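Local coordinates for protein YghZ aldo-keto reductase (Escherichia coli, PDB 3N6Q) that probably reduces aldehydes or ketones with NADPH, as an aldo-keto reductase built on a TIM barrel and forming a four-chain assembly, at residues F222-Q227 against M284-L289; L229-Y234 against S280-A285; A98-W103 against Y136-D141; L92-K97 against E130-F135. One frame throughout, in Å; residues are numbered along the deposited sequence. Where two conformers were deposited one is given.

Contact 1 of 4, residues F222-Q227 against M284-L289; sequences FTPLAQ and MALSWL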
loop_
_atom_site.group_PDB
_atom_site.type_symbol
_atom_site.label_atom_id
_atom_site.label_comp_id
_atom_site.label_asym_id
_atom_site.label_seq_id
_atom_site.Cartn_x
_atom_site.Cartn_y
_atom_site.Cartn_z
ATOM N N PHE B 222 20.804 -17.410 -20.044
ATOM C CA PHE B 222 20.182 -18.732 -19.832
ATOM C C PHE B 222 20.752 -19.694 -20.877
ATOM O O PHE B 222 21.081 -19.299 -22.015
ATOM C CB PHE B 222 18.661 -18.564 -20.049
ATOM C CG PHE B 222 17.882 -19.848 -19.938
ATOM C CD1 PHE B 222 17.675 -20.436 -18.691
ATOM C CD2 PHE B 222 17.360 -20.461 -21.064
ATOM C CE1 PHE B 222 16.965 -21.634 -18.561
ATOM C CE2 PHE B 222 16.649 -21.663 -20.946
ATOM C CZ PHE B 222 16.440 -22.243 -19.682
ATOM N N THR B 223 20.949 -20.960 -20.487
ATOM C CA THR B 223 21.588 -22.016 -21.331
ATOM C C THR B 223 22.951 -21.562 -21.932
ATOM O O THR B 223 23.169 -21.696 -23.132
ATOM C CB THR B 223 20.763 -22.579 -22.495
ATOM O OG1 THR B 223 20.262 -21.531 -23.355
ATOM C CG2 THR B 223 19.579 -23.444 -21.941
ATOM N N PRO B 224 23.812 -21.033 -21.084
ATOM C CA PRO B 224 25.168 -20.583 -21.576
ATOM C C PRO B 224 26.017 -21.737 -22.101
ATOM O O PRO B 224 26.989 -21.489 -22.846
ATOM C CB PRO B 224 25.805 -19.959 -20.323
ATOM C CG PRO B 224 25.194 -20.836 -19.114
ATOM C CD PRO B 224 23.712 -21.033 -19.597
ATOM N N LEU B 225 25.656 -22.981 -21.745
ATOM C CA LEU B 225 26.315 -24.179 -22.312
ATOM C C LEU B 225 25.548 -24.872 -23.420
ATOM O O LEU B 225 25.974 -25.953 -23.880
ATOM C CB LEU B 225 26.718 -25.171 -21.207
ATOM C CG LEU B 225 27.649 -24.626 -20.116
ATOM C CD1 LEU B 225 27.959 -25.743 -19.143
ATOM C CD2 LEU B 225 28.990 -24.101 -20.745
ATOM N N ALA B 226 24.538 -24.178 -23.972
ATOM C CA ALA B 226 23.774 -24.682 -25.162
ATOM C C ALA B 226 23.298 -26.106 -24.945
ATOM O O ALA B 226 23.409 -26.951 -25.822
ATOM C CB ALA B 226 24.573 -24.516 -26.470
ATOM N N GLN B 227 22.808 -26.361 -23.722
ATOM C CA GLN B 227 22.309 -27.660 -23.289
ATOM C C GLN B 227 23.232 -28.841 -23.553
ATOM O O GLN B 227 22.791 -29.893 -24.019
ATOM C CB GLN B 227 20.935 -27.913 -23.911
ATOM C CG GLN B 227 19.925 -26.876 -23.480
ATOM C CD GLN B 227 18.560 -27.134 -24.101
ATOM O OE1 GLN B 227 17.800 -27.984 -23.619
ATOM N NE2 GLN B 227 18.260 -26.428 -25.194
ATOM N N MET B 284 35.615 -22.583 -21.377
ATOM C CA MET B 284 35.812 -21.551 -22.451
ATOM C C MET B 284 34.454 -20.885 -22.843
ATOM O O MET B 284 34.381 -19.689 -23.104
ATOM C CB MET B 284 36.445 -22.109 -23.718
ATOM C CG MET B 284 36.727 -20.885 -24.733
ATOM S SD MET B 284 37.633 -21.581 -26.166
ATOM C CE MET B 284 36.281 -22.380 -27.089
ATOM N N ALA B 285 33.414 -21.706 -22.984
ATOM C CA ALA B 285 32.060 -21.208 -23.309
ATOM C C ALA B 285 31.543 -20.157 -22.281
ATOM O O ALA B 285 30.995 -19.105 -22.662
ATOM C CB ALA B 285 31.049 -22.450 -23.440
ATOM N N LEU B 286 31.751 -20.419 -20.977
ATOM C CA LEU B 286 31.413 -19.494 -19.934
ATOM C C LEU B 286 32.317 -18.253 -19.909
ATOM O O LEU B 286 31.838 -17.133 -19.733
ATOM C CB LEU B 286 31.440 -20.170 -18.568
ATOM C CG LEU B 286 30.475 -21.357 -18.456
ATOM C CD1 LEU B 286 30.685 -22.044 -17.035
ATOM C CD2 LEU B 286 29.020 -20.895 -18.720
ATOM N N SER B 287 33.616 -18.452 -20.113
ATOM C CA SER B 287 34.540 -17.305 -20.113
ATOM C C SER B 287 34.176 -16.361 -21.252
ATOM O O SER B 287 34.224 -15.161 -21.116
ATOM C CB SER B 287 35.982 -17.823 -20.312
ATOM O OG SER B 287 36.407 -18.536 -19.147
ATOM N N TRP B 288 33.805 -16.939 -22.380
ATOM C CA TRP B 288 33.426 -16.145 -23.541
ATOM C C TRP B 288 32.260 -15.220 -23.288
ATOM O O TRP B 288 32.270 -14.069 -23.666
ATOM C CB TRP B 288 33.171 -17.055 -24.735
ATOM C CG TRP B 288 32.915 -16.291 -26.012
ATOM C CD1 TRP B 288 33.837 -15.992 -27.023
ATOM C CD2 TRP B 288 31.639 -15.808 -26.468
ATOM N NE1 TRP B 288 33.176 -15.298 -28.058
ATOM C CE2 TRP B 288 31.847 -15.152 -27.719
ATOM C CE3 TRP B 288 30.344 -15.823 -25.916
ATOM C CZ2 TRP B 288 30.792 -14.588 -28.446
ATOM C CZ3 TRP B 288 29.307 -15.227 -26.618
ATOM C CH2 TRP B 288 29.534 -14.601 -27.875
ATOM N N LEU B 289 31.228 -15.725 -22.606
ATOM C CA LEU B 289 30.131 -14.842 -22.216
ATOM C C LEU B 289 30.590 -13.753 -21.274
ATOM O O LEU B 289 30.117 -12.616 -21.360
ATOM C CB LEU B 289 28.997 -15.705 -21.566
ATOM C CG LEU B 289 28.237 -16.551 -22.605
ATOM C CD1 LEU B 289 27.406 -17.693 -21.899
ATOM C CD2 LEU B 289 27.235 -15.613 -23.384
HETATM O O HOH W 1 28.649 -19.775 -24.350
#
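L225 and L286 adopt the same first torsion, CG anti to the carbonyl carbon (chi1 -57° and -59°), and their side chains meet at about a right angle. In this TIM barrel F222-Q227 begins the long loop leaving strand 218-221, and M284-L289 is the end of helix 281-289, which precedes the neighbouring strand 297-300. The L225 methyl CD2 touches two side chains of the helix, 3.8 Å from A285 CB and 3.8 Å from L286 CD2. P224 presents its pyrrolidine ring to the same leucine branch: CB lies 3.7 Å from L286 CD2, with CG close behind. P224, L286 and L289 all pack on V298 as well, which ties the loop and helix to the barrel wall. A type I turn from T223 to A226 shapes the loop here, closed by A226 N to T223 O at 3.0 Å; N197 ND2 also binds that oxygen. No direct hydrogen bond crosses between the segments. One water bridges instead, donating to P224 O at 2.8 Å and to A285 O at 3.0 Å.

Contact 2 of 4, residues L229-Y234 against S280-A285; sequences LLTGKY and SMAQMA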
loop_
_atom_site.group_PDB
_atom_site.type_symbol
_atom_site.label_atom_id
_atom_site.label_comp_id
_atom_site.label_asym_id
_atom_site.label_seq_id
_atom_site.Cartn_x
_atom_site.Cartn_y
_atom_site.Cartn_z
ATOM N N LEU B 229 25.780 -28.848 -25.716
ATOM C CA LEU B 229 26.573 -28.749 -26.949
ATOM C C LEU B 229 27.960 -28.141 -26.662
ATOM O O LEU B 229 28.926 -28.446 -27.341
ATOM C CB LEU B 229 25.863 -27.937 -28.035
ATOM C CG LEU B 229 24.635 -28.639 -28.617
ATOM C CD1 LEU B 229 24.001 -27.704 -29.646
ATOM C CD2 LEU B 229 25.077 -29.923 -29.275
ATOM N N LEU B 230 28.054 -27.310 -25.644
ATOM C CA LEU B 230 29.345 -26.618 -25.381
ATOM C C LEU B 230 30.066 -27.194 -24.172
ATOM O O LEU B 230 30.637 -26.443 -23.356
ATOM C CB LEU B 230 29.067 -25.119 -25.178
ATOM C CG LEU B 230 28.569 -24.426 -26.449
ATOM C CD1 LEU B 230 28.062 -23.011 -26.168
ATOM C CD2 LEU B 230 29.726 -24.365 -27.500
ATOM N N THR B 231 29.996 -28.513 -24.032
ATOM C CA THR B 231 30.686 -29.237 -22.962
ATOM C C THR B 231 31.453 -30.403 -23.600
ATOM O O THR B 231 31.503 -30.537 -24.824
ATOM C CB THR B 231 29.706 -29.833 -21.900
ATOM O OG1 THR B 231 28.918 -30.865 -22.519
ATOM C CG2 THR B 231 28.822 -28.766 -21.255
ATOM N N GLY B 232 31.970 -31.300 -22.764
ATOM C CA GLY B 232 32.454 -32.608 -23.266
ATOM C C GLY B 232 31.425 -33.487 -23.996
ATOM O O GLY B 232 31.792 -34.349 -24.810
ATOM N N LYS B 233 30.137 -33.239 -23.748
ATOM C CA LYS B 233 29.105 -34.265 -23.922
ATOM C C LYS B 233 29.021 -34.941 -25.284
ATOM O O LYS B 233 28.908 -36.158 -25.355
ATOM C CB LYS B 233 27.726 -33.764 -23.477
ATOM C CG LYS B 233 27.465 -34.002 -21.988
ATOM C CD LYS B 233 26.156 -33.353 -21.516
ATOM C CE LYS B 233 26.450 -32.074 -20.668
ATOM N NZ LYS B 233 25.158 -31.408 -20.234
ATOM N N TYR B 234 29.102 -34.180 -26.365
ATOM C CA TYR B 234 28.797 -34.749 -27.677
ATOM C C TYR B 234 29.994 -35.060 -28.562
ATOM O O TYR B 234 29.832 -35.572 -29.678
ATOM C CB TYR B 234 27.724 -33.920 -28.402
ATOM C CG TYR B 234 26.450 -33.891 -27.603
ATOM C CD1 TYR B 234 26.116 -32.780 -26.845
ATOM C CD2 TYR B 234 25.666 -35.038 -27.468
ATOM C CE1 TYR B 234 24.991 -32.767 -26.040
ATOM C CE2 TYR B 234 24.530 -35.038 -26.652
ATOM C CZ TYR B 234 24.205 -33.887 -25.944
ATOM O OH TYR B 234 23.095 -33.855 -25.133
ATOM N N SER B 280 38.515 -26.461 -20.119
ATOM C CA SER B 280 37.585 -27.373 -20.758
ATOM C C SER B 280 36.749 -26.577 -21.745
ATOM O O SER B 280 36.637 -25.366 -21.662
ATOM C CB SER B 280 36.608 -28.003 -19.735
ATOM O OG SER B 280 35.875 -26.970 -19.087
ATOM N N MET B 281 36.043 -27.286 -22.593
ATOM C CA MET B 281 35.108 -26.620 -23.481
ATOM C C MET B 281 34.062 -25.792 -22.726
ATOM O O MET B 281 33.790 -24.645 -23.099
ATOM C CB MET B 281 34.452 -27.615 -24.436
ATOM C CG MET B 281 33.467 -26.955 -25.374
ATOM S SD MET B 281 34.278 -25.863 -26.561
ATOM C CE MET B 281 33.333 -24.346 -26.402
ATOM N N ALA B 282 33.510 -26.338 -21.644
ATOM C CA ALA B 282 32.482 -25.603 -20.849
ATOM C C ALA B 282 33.077 -24.324 -20.240
ATOM O O ALA B 282 32.455 -23.264 -20.264
ATOM C CB ALA B 282 31.929 -26.529 -19.725
ATOM N N GLN B 283 34.299 -24.414 -19.710
ATOM C CA GLN B 283 34.908 -23.242 -19.113
ATOM C C GLN B 283 35.114 -22.186 -20.199
ATOM O O GLN B 283 34.807 -21.015 -19.959
ATOM C CB GLN B 283 36.260 -23.563 -18.454
ATOM C CG GLN B 283 36.083 -24.357 -17.133
ATOM C CD GLN B 283 37.345 -25.041 -16.686
ATOM O OE1 GLN B 283 38.289 -25.213 -17.478
ATOM N NE2 GLN B 283 37.363 -25.479 -15.419
ATOM N N MET B 284 35.615 -22.583 -21.377
ATOM C CA MET B 284 35.812 -21.551 -22.451
ATOM C C MET B 284 34.454 -20.885 -22.843
ATOM O O MET B 284 34.381 -19.689 -23.104
ATOM C CB MET B 284 36.445 -22.109 -23.718
ATOM C CG MET B 284 36.727 -20.885 -24.733
ATOM S SD MET B 284 37.633 -21.581 -26.166
ATOM C CE MET B 284 36.281 -22.380 -27.089
ATOM N N ALA B 285 33.414 -21.706 -22.984
ATOM C CA ALA B 285 32.060 -21.208 -23.309
ATOM C C ALA B 285 31.543 -20.157 -22.281
ATOM O O ALA B 285 30.995 -19.105 -22.662
ATOM C CB ALA B 285 31.049 -22.450 -23.440
#
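L230 and T231 lie against the first turn of helix 281-289, where the long loop after TIM-barrel strand 218-221 runs past the helix start. The apolar contacts are few. L230 CB meets A285 CB at 3.8 Å, while its CD1 branch reaches the same methyl from slightly farther off. M281 also approaches L230, but it was modelled in two conformers, so the touch of its CE on L230 CD2 is doubtful. Beyond this contact M281 packs on L270 and N271 of helix 261-276. On the loop's next residue, T231 CG2 stands 4.1 Å from A282 CB.

The polar link between the segments is a CA-H...O contact: L230 O sits 3.2 Å from A282 CA, with 133° at the hydrogen. The same oxygen is near A282 N, but the angle is too poor for a hydrogen bond. Its place beside the amino end of the helix is probably electrostatically favourable.

Each segment is also braced from within. T231 OG1, between backbone N and carbonyl carbon (chi1 67°), accepts from K233 N at 2.9 Å in an ST turn and also bonds G228 O. S280 and Q283 form a capping box: Q283 N reaches S280 OG at 3.1 Å, and S280 N returns a bond of 2.9 Å to Q283 OE1, from above the amide carbonyl plane.

Contact 3 of 4, residues A98-W103 against Y136-D141; sequences AGYDMW and YSHRVD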
loop_
_atom_site.group_PDB
_atom_site.type_symbol
_atom_site.label_atom_id
_atom_site.label_comp_id
_atom_site.label_asym_id
_atom_site.label_seq_id
_atom_site.Cartn_x
_atom_site.Cartn_y
_atom_site.Cartn_z
ATOM N N ALA B 98 6.696 -16.152 -14.045
ATOM C CA ALA B 98 5.416 -16.751 -14.512
ATOM C C ALA B 98 5.316 -16.326 -15.958
ATOM O O ALA B 98 5.608 -15.154 -16.276
ATOM C CB ALA B 98 4.259 -16.194 -13.724
ATOM N N GLY B 99 4.887 -17.243 -16.817
ATOM C CA GLY B 99 4.569 -16.899 -18.189
ATOM C C GLY B 99 4.295 -18.116 -19.041
ATOM O O GLY B 99 3.500 -18.038 -20.017
ATOM N N TYR B 100 4.999 -19.206 -18.756
ATOM C CA TYR B 100 4.779 -20.468 -19.491
ATOM C C TYR B 100 3.625 -21.262 -18.899
ATOM O O TYR B 100 2.992 -20.802 -17.965
ATOM C CB TYR B 100 6.034 -21.335 -19.510
ATOM C CG TYR B 100 7.057 -20.801 -20.513
ATOM C CD1 TYR B 100 7.004 -21.178 -21.865
ATOM C CD2 TYR B 100 8.015 -19.880 -20.106
ATOM C CE1 TYR B 100 7.935 -20.606 -22.828
ATOM C CE2 TYR B 100 8.926 -19.316 -21.048
ATOM C CZ TYR B 100 8.905 -19.735 -22.376
ATOM O OH TYR B 100 9.838 -19.202 -23.260
ATOM N N ASP B 101 3.316 -22.434 -19.476
ATOM C CA ASP B 101 2.132 -23.190 -18.992
ATOM C C ASP B 101 2.477 -23.699 -17.602
ATOM O O ASP B 101 3.547 -24.331 -17.384
ATOM C CB ASP B 101 1.857 -24.402 -19.882
ATOM C CG ASP B 101 1.281 -24.033 -21.239
ATOM O OD1 ASP B 101 1.044 -22.832 -21.564
ATOM O OD2 ASP B 101 1.164 -24.983 -22.032
ATOM N N MET B 102 1.584 -23.449 -16.649
ATOM C CA MET B 102 1.842 -23.863 -15.292
ATOM C C MET B 102 0.655 -24.682 -14.779
ATOM O O MET B 102 0.865 -25.746 -14.162
ATOM C CB MET B 102 2.031 -22.619 -14.389
ATOM C CG MET B 102 2.095 -23.058 -12.920
ATOM S SD MET B 102 3.652 -23.878 -12.551
ATOM C CE MET B 102 3.260 -24.587 -10.932
ATOM N N TRP B 103 -0.556 -24.124 -14.859
ATOM C CA TRP B 103 -1.751 -24.908 -14.473
ATOM C C TRP B 103 -2.789 -24.894 -15.610
ATOM O O TRP B 103 -2.693 -24.124 -16.555
ATOM C CB TRP B 103 -2.319 -24.480 -13.086
ATOM C CG TRP B 103 -2.917 -23.088 -13.054
ATOM C CD1 TRP B 103 -4.185 -22.727 -13.517
ATOM C CD2 TRP B 103 -2.355 -21.901 -12.461
ATOM N NE1 TRP B 103 -4.405 -21.401 -13.253
ATOM C CE2 TRP B 103 -3.309 -20.862 -12.624
ATOM C CE3 TRP B 103 -1.099 -21.593 -11.877
ATOM C CZ2 TRP B 103 -3.109 -19.552 -12.126
ATOM C CZ3 TRP B 103 -0.869 -20.294 -11.414
ATOM C CH2 TRP B 103 -1.880 -19.273 -11.533
ATOM N N TYR B 136 10.007 -12.358 -12.412
ATOM C CA TYR B 136 10.066 -12.149 -13.892
ATOM C C TYR B 136 8.701 -12.385 -14.557
ATOM O O TYR B 136 8.042 -13.389 -14.280
ATOM C CB TYR B 136 10.915 -13.251 -14.499
ATOM C CG TYR B 136 12.423 -13.021 -14.379
ATOM C CD1 TYR B 136 13.153 -12.448 -15.446
ATOM C CD2 TYR B 136 13.124 -13.498 -13.241
ATOM C CE1 TYR B 136 14.573 -12.374 -15.418
ATOM C CE2 TYR B 136 14.551 -13.378 -13.172
ATOM C CZ TYR B 136 15.257 -12.833 -14.277
ATOM O OH TYR B 136 16.634 -12.774 -14.176
ATOM N N SER B 137 8.428 -11.617 -15.630
ATOM C CA SER B 137 7.642 -12.141 -16.728
ATOM C C SER B 137 8.514 -13.127 -17.519
ATOM O O SER B 137 9.549 -12.714 -18.118
ATOM C CB SER B 137 7.179 -10.940 -17.597
ATOM O OG SER B 137 6.522 -11.481 -18.722
ATOM N N HIS B 138 8.089 -14.397 -17.620
ATOM C CA HIS B 138 8.971 -15.499 -18.153
ATOM C C HIS B 138 9.088 -15.469 -19.691
ATOM O O HIS B 138 10.028 -16.042 -20.298
ATOM C CB HIS B 138 8.434 -16.876 -17.701
ATOM C CG HIS B 138 9.493 -17.933 -17.598
ATOM N ND1 HIS B 138 9.278 -19.139 -16.954
ATOM C CD2 HIS B 138 10.716 -18.027 -18.180
ATOM C CE1 HIS B 138 10.324 -19.929 -17.134
ATOM N NE2 HIS B 138 11.226 -19.267 -17.852
ATOM N N ARG B 139 8.117 -14.838 -20.331
ATOM C CA ARG B 139 8.063 -14.781 -21.806
ATOM C C ARG B 139 7.107 -13.728 -22.260
ATOM O O ARG B 139 6.256 -13.225 -21.487
ATOM C CB ARG B 139 7.723 -16.126 -22.449
ATOM C CG ARG B 139 6.305 -16.702 -22.029
ATOM C CD ARG B 139 5.643 -17.507 -23.192
ATOM N NE ARG B 139 4.561 -18.369 -22.684
ATOM C CZ ARG B 139 4.100 -19.498 -23.263
ATOM N NH1 ARG B 139 4.548 -19.891 -24.465
ATOM N NH2 ARG B 139 3.160 -20.240 -22.643
ATOM N N VAL B 140 7.163 -13.420 -23.552
ATOM C CA VAL B 140 6.170 -12.497 -24.115
ATOM C C VAL B 140 4.785 -13.172 -24.282
ATOM O O VAL B 140 4.696 -14.262 -24.848
ATOM C CB VAL B 140 6.691 -11.993 -25.508
ATOM C CG1 VAL B 140 5.587 -11.195 -26.293
ATOM C CG2 VAL B 140 7.930 -11.140 -25.286
ATOM N N ASP B 141 3.715 -12.468 -23.906
ATOM C CA ASP B 141 2.344 -12.870 -24.292
ATOM C C ASP B 141 1.818 -11.803 -25.249
ATOM O O ASP B 141 1.536 -10.690 -24.818
ATOM C CB ASP B 141 1.462 -12.884 -23.039
ATOM C CG ASP B 141 0.023 -13.299 -23.329
ATOM O OD1 ASP B 141 -0.262 -13.593 -24.503
ATOM O OD2 ASP B 141 -0.797 -13.378 -22.343
HETATM O O HOH W 2 4.600 -13.209 -18.172
HETATM O O HOH W 3 6.475 -19.671 -16.291
HETATM O O HOH W 4 11.611 -17.172 -22.019
#
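H138 and Y100 form the tight part of this contact, an edge-to-face pair with planes at 82°: Y100 CD2 stands over the centre of the imidazole, 3.5 Å from H138 ND1. The backbones join through one parallel bridge, A98 with S137: A98 N bonds Y136 O at 3.1 Å and H138 N bonds A98 O at 2.9 Å. G99, without a side chain, lies against H138 CB, its N 3.7 Å away. A98 and S137 end neighbouring strands 93-98 and 132-137 of the TIM barrel, and the residues after them lie at the C-terminal mouth where aldo-keto reductases bind cofactor and substrate; H138, touching K97, is consistent with the family's active-site histidine. Toward the partly exposed side the contact becomes more polar. R139 turns CG between its backbone N and carbonyl carbon (chi1 61°), lays its guanidinium nearly flat on the Y100 ring (planes 20° apart), and sends NE, in plane, to G99 O at 2.9 Å. Looser is the 3.5 Å salt bridge from its NH2 to D101 OD1, an oxygen also bonded by S109 OG. Waters bridge the two rings' residues: one links Y100 N with H138 ND1, another joins Y100 OH to H138 O, donating to the latter at 2.6 Å.

Contact 4 of 4, residues L92-K97 against E130-F135; sequences LIISTK and EYVDIF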
loop_
_atom_site.group_PDB
_atom_site.type_symbol
_atom_site.label_atom_id
_atom_site.label_comp_id
_atom_site.label_asym_id
_atom_site.label_seq_id
_atom_site.Cartn_x
_atom_site.Cartn_y
_atom_site.Cartn_z
ATOM N N LEU B 92 20.984 -14.325 0.064
ATOM C CA LEU B 92 20.601 -14.994 -1.185
ATOM C C LEU B 92 19.753 -14.084 -2.060
ATOM O O LEU B 92 18.945 -13.281 -1.539
ATOM C CB LEU B 92 19.739 -16.265 -0.917
ATOM C CG LEU B 92 20.417 -17.309 -0.026
ATOM C CD1 LEU B 92 19.452 -18.546 0.033
ATOM C CD2 LEU B 92 21.791 -17.719 -0.631
ATOM N N ILE B 93 19.903 -14.217 -3.376
ATOM C CA ILE B 93 18.972 -13.577 -4.341
ATOM C C ILE B 93 18.180 -14.670 -5.019
ATOM O O ILE B 93 18.726 -15.557 -5.661
ATOM C CB ILE B 93 19.739 -12.750 -5.431
ATOM C CG1 ILE B 93 20.670 -11.750 -4.780
ATOM C CG2 ILE B 93 18.737 -12.119 -6.482
ATOM C CD1 ILE B 93 19.900 -10.656 -3.918
ATOM N N ILE B 94 16.899 -14.727 -4.661
ATOM C CA ILE B 94 16.052 -15.807 -5.121
ATOM C C ILE B 94 15.114 -15.219 -6.172
ATOM O O ILE B 94 14.428 -14.230 -5.917
ATOM C CB ILE B 94 15.221 -16.402 -3.930
ATOM C CG1 ILE B 94 16.171 -17.056 -2.901
ATOM C CG2 ILE B 94 14.162 -17.390 -4.529
ATOM C CD1 ILE B 94 15.527 -17.363 -1.541
ATOM N N SER B 95 15.013 -15.841 -7.348
ATOM C CA SER B 95 14.057 -15.351 -8.303
ATOM C C SER B 95 12.972 -16.398 -8.632
ATOM O O SER B 95 13.158 -17.612 -8.390
ATOM C CB SER B 95 14.735 -14.953 -9.601
ATOM O OG SER B 95 15.427 -16.120 -10.056
ATOM N N THR B 96 11.795 -15.911 -9.040
ATOM C CA THR B 96 10.904 -16.803 -9.771
ATOM C C THR B 96 10.160 -16.057 -10.872
ATOM O O THR B 96 10.474 -14.893 -11.130
ATOM C CB THR B 96 9.919 -17.526 -8.794
ATOM O OG1 THR B 96 9.295 -18.590 -9.496
ATOM C CG2 THR B 96 8.831 -16.554 -8.350
ATOM N N LYS B 97 9.335 -16.777 -11.633
ATOM C CA LYS B 97 8.825 -16.256 -12.901
ATOM C C LYS B 97 7.427 -16.783 -13.122
ATOM O O LYS B 97 7.066 -17.847 -12.552
ATOM C CB LYS B 97 9.670 -16.856 -14.058
ATOM C CG LYS B 97 11.237 -16.832 -13.756
ATOM C CD LYS B 97 11.944 -16.922 -15.120
ATOM C CE LYS B 97 13.490 -17.012 -14.885
ATOM N NZ LYS B 97 13.842 -18.315 -14.271
ATOM N N GLU B 130 8.396 -14.769 2.262
ATOM C CA GLU B 130 7.585 -13.544 2.284
ATOM C C GLU B 130 7.646 -12.836 0.940
ATOM O O GLU B 130 6.683 -12.164 0.539
ATOM C CB GLU B 130 8.146 -12.523 3.284
ATOM C CG GLU B 130 7.816 -12.686 4.754
ATOM C CD GLU B 130 8.726 -11.775 5.590
ATOM O OE1 GLU B 130 8.540 -10.534 5.528
ATOM O OE2 GLU B 130 9.710 -12.285 6.179
ATOM N N TYR B 131 8.824 -12.892 0.297
ATOM C CA TYR B 131 8.991 -12.221 -0.993
ATOM C C TYR B 131 10.136 -12.920 -1.763
ATOM O O TYR B 131 10.984 -13.582 -1.181
ATOM C CB TYR B 131 9.304 -10.692 -0.843
ATOM C CG TYR B 131 10.530 -10.338 0.045
ATOM C CD1 TYR B 131 11.827 -10.411 -0.479
ATOM C CD2 TYR B 131 10.376 -10.043 1.410
ATOM C CE1 TYR B 131 12.967 -10.221 0.382
ATOM C CE2 TYR B 131 11.484 -9.753 2.251
ATOM C CZ TYR B 131 12.767 -9.811 1.693
ATOM O OH TYR B 131 13.854 -9.565 2.467
ATOM N N VAL B 132 10.182 -12.684 -3.065
ATOM C CA VAL B 132 11.337 -13.123 -3.867
ATOM C C VAL B 132 12.179 -11.879 -4.143
ATOM O O VAL B 132 11.677 -10.758 -4.096
ATOM C CB VAL B 132 10.907 -13.724 -5.251
ATOM C CG1 VAL B 132 10.322 -15.145 -5.053
ATOM C CG2 VAL B 132 10.002 -12.733 -6.115
ATOM N N ASP B 133 13.463 -12.055 -4.402
ATOM C CA ASP B 133 14.268 -10.847 -4.730
ATOM C C ASP B 133 13.984 -10.354 -6.153
ATOM O O ASP B 133 13.950 -9.149 -6.405
ATOM C CB ASP B 133 15.730 -11.261 -4.596
ATOM C CG ASP B 133 16.022 -11.711 -3.182
ATOM O OD1 ASP B 133 16.242 -10.823 -2.338
ATOM O OD2 ASP B 133 15.962 -12.917 -2.882
ATOM N N ILE B 134 13.727 -11.283 -7.067
ATOM C CA ILE B 134 13.377 -10.874 -8.456
ATOM C C ILE B 134 12.182 -11.661 -8.949
ATOM O O ILE B 134 12.161 -12.877 -8.808
ATOM C CB ILE B 134 14.542 -11.113 -9.476
ATOM C CG1 ILE B 134 15.873 -10.574 -8.869
ATOM C CG2 ILE B 134 14.207 -10.416 -10.784
ATOM C CD1 ILE B 134 17.129 -10.905 -9.718
ATOM N N PHE B 135 11.157 -10.961 -9.440
ATOM C CA PHE B 135 10.030 -11.660 -10.048
ATOM C C PHE B 135 10.056 -11.348 -11.542
ATOM O O PHE B 135 10.148 -10.178 -11.899
ATOM C CB PHE B 135 8.714 -11.188 -9.412
ATOM C CG PHE B 135 7.490 -11.874 -10.010
ATOM C CD1 PHE B 135 7.423 -13.284 -10.079
ATOM C CD2 PHE B 135 6.430 -11.126 -10.477
ATOM C CE1 PHE B 135 6.232 -13.925 -10.647
ATOM C CE2 PHE B 135 5.255 -11.729 -10.989
ATOM C CZ PHE B 135 5.182 -13.095 -11.124
#
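I94 and D133 hold the start of this parallel strand pairing, strands 93-98 and 132-137 of the TIM barrel, joined through helix 113-127 in a beta-alpha-beta crossover. Among the backbone bonds, I94 O accepts twice, from D133 N at 2.8 Å and from I134 N at 3.2 Å, where the second strand turns a corner at D133. One step on, T96 N bonds I134 O at 3.1 Å.

The D133 carboxylate adds a side-chain bond. With CG anti to the carbonyl carbon (chi1 -61°), it swings OD2 back to I94 N, 2.7 Å away and almost straight at 172°, met on the anti side. OD2 also has a salt bridge to R89, while OD1 pairs with K114 of a neighbouring subunit, so this buried acid lies between two basic groups that would probably keep it ionised.

Apolar contacts divide by face. Toward the barrel interior, S95 CB meets I134 CB, and I93 CG2 touches I134 CD1 at 3.8 Å; S95 OG bonds D61, which also makes a salt bridge with K97 NZ, a pair consistent with the aspartate and lysine of the aldo-keto reductase active site. On the outer face, beneath helix 113-127, T96 keeps OG1 on E74 and extends CG2 to V132 CG1 at 3.9 Å and to F135 CD1 at 4.0 Å.

Contacts 3 and 4 follow one strand pair, 93-98 with 132-137, from the barrel wall to its mouth: Y136 N bonds T96 O between them, and H138 CD2 packs on K97 CD. Contact 4 is wholly buried and rests on sheet bonds, one acid and apolar faces; contact 3 ends in partly exposed side chains, with aromatic, cationic and water-bridged chemistry. Contacts 1 and 2, mostly buried too but small and largely apolar, lie on the opposite side of the chain's centre, about 23 to 30 Å from the other two, centre to centre. Both set the loop after strand 218-221 on helix 281-289, share A285 and adjoin through L225 O and L230 N. No direct hydrogen bond joins the segments of either.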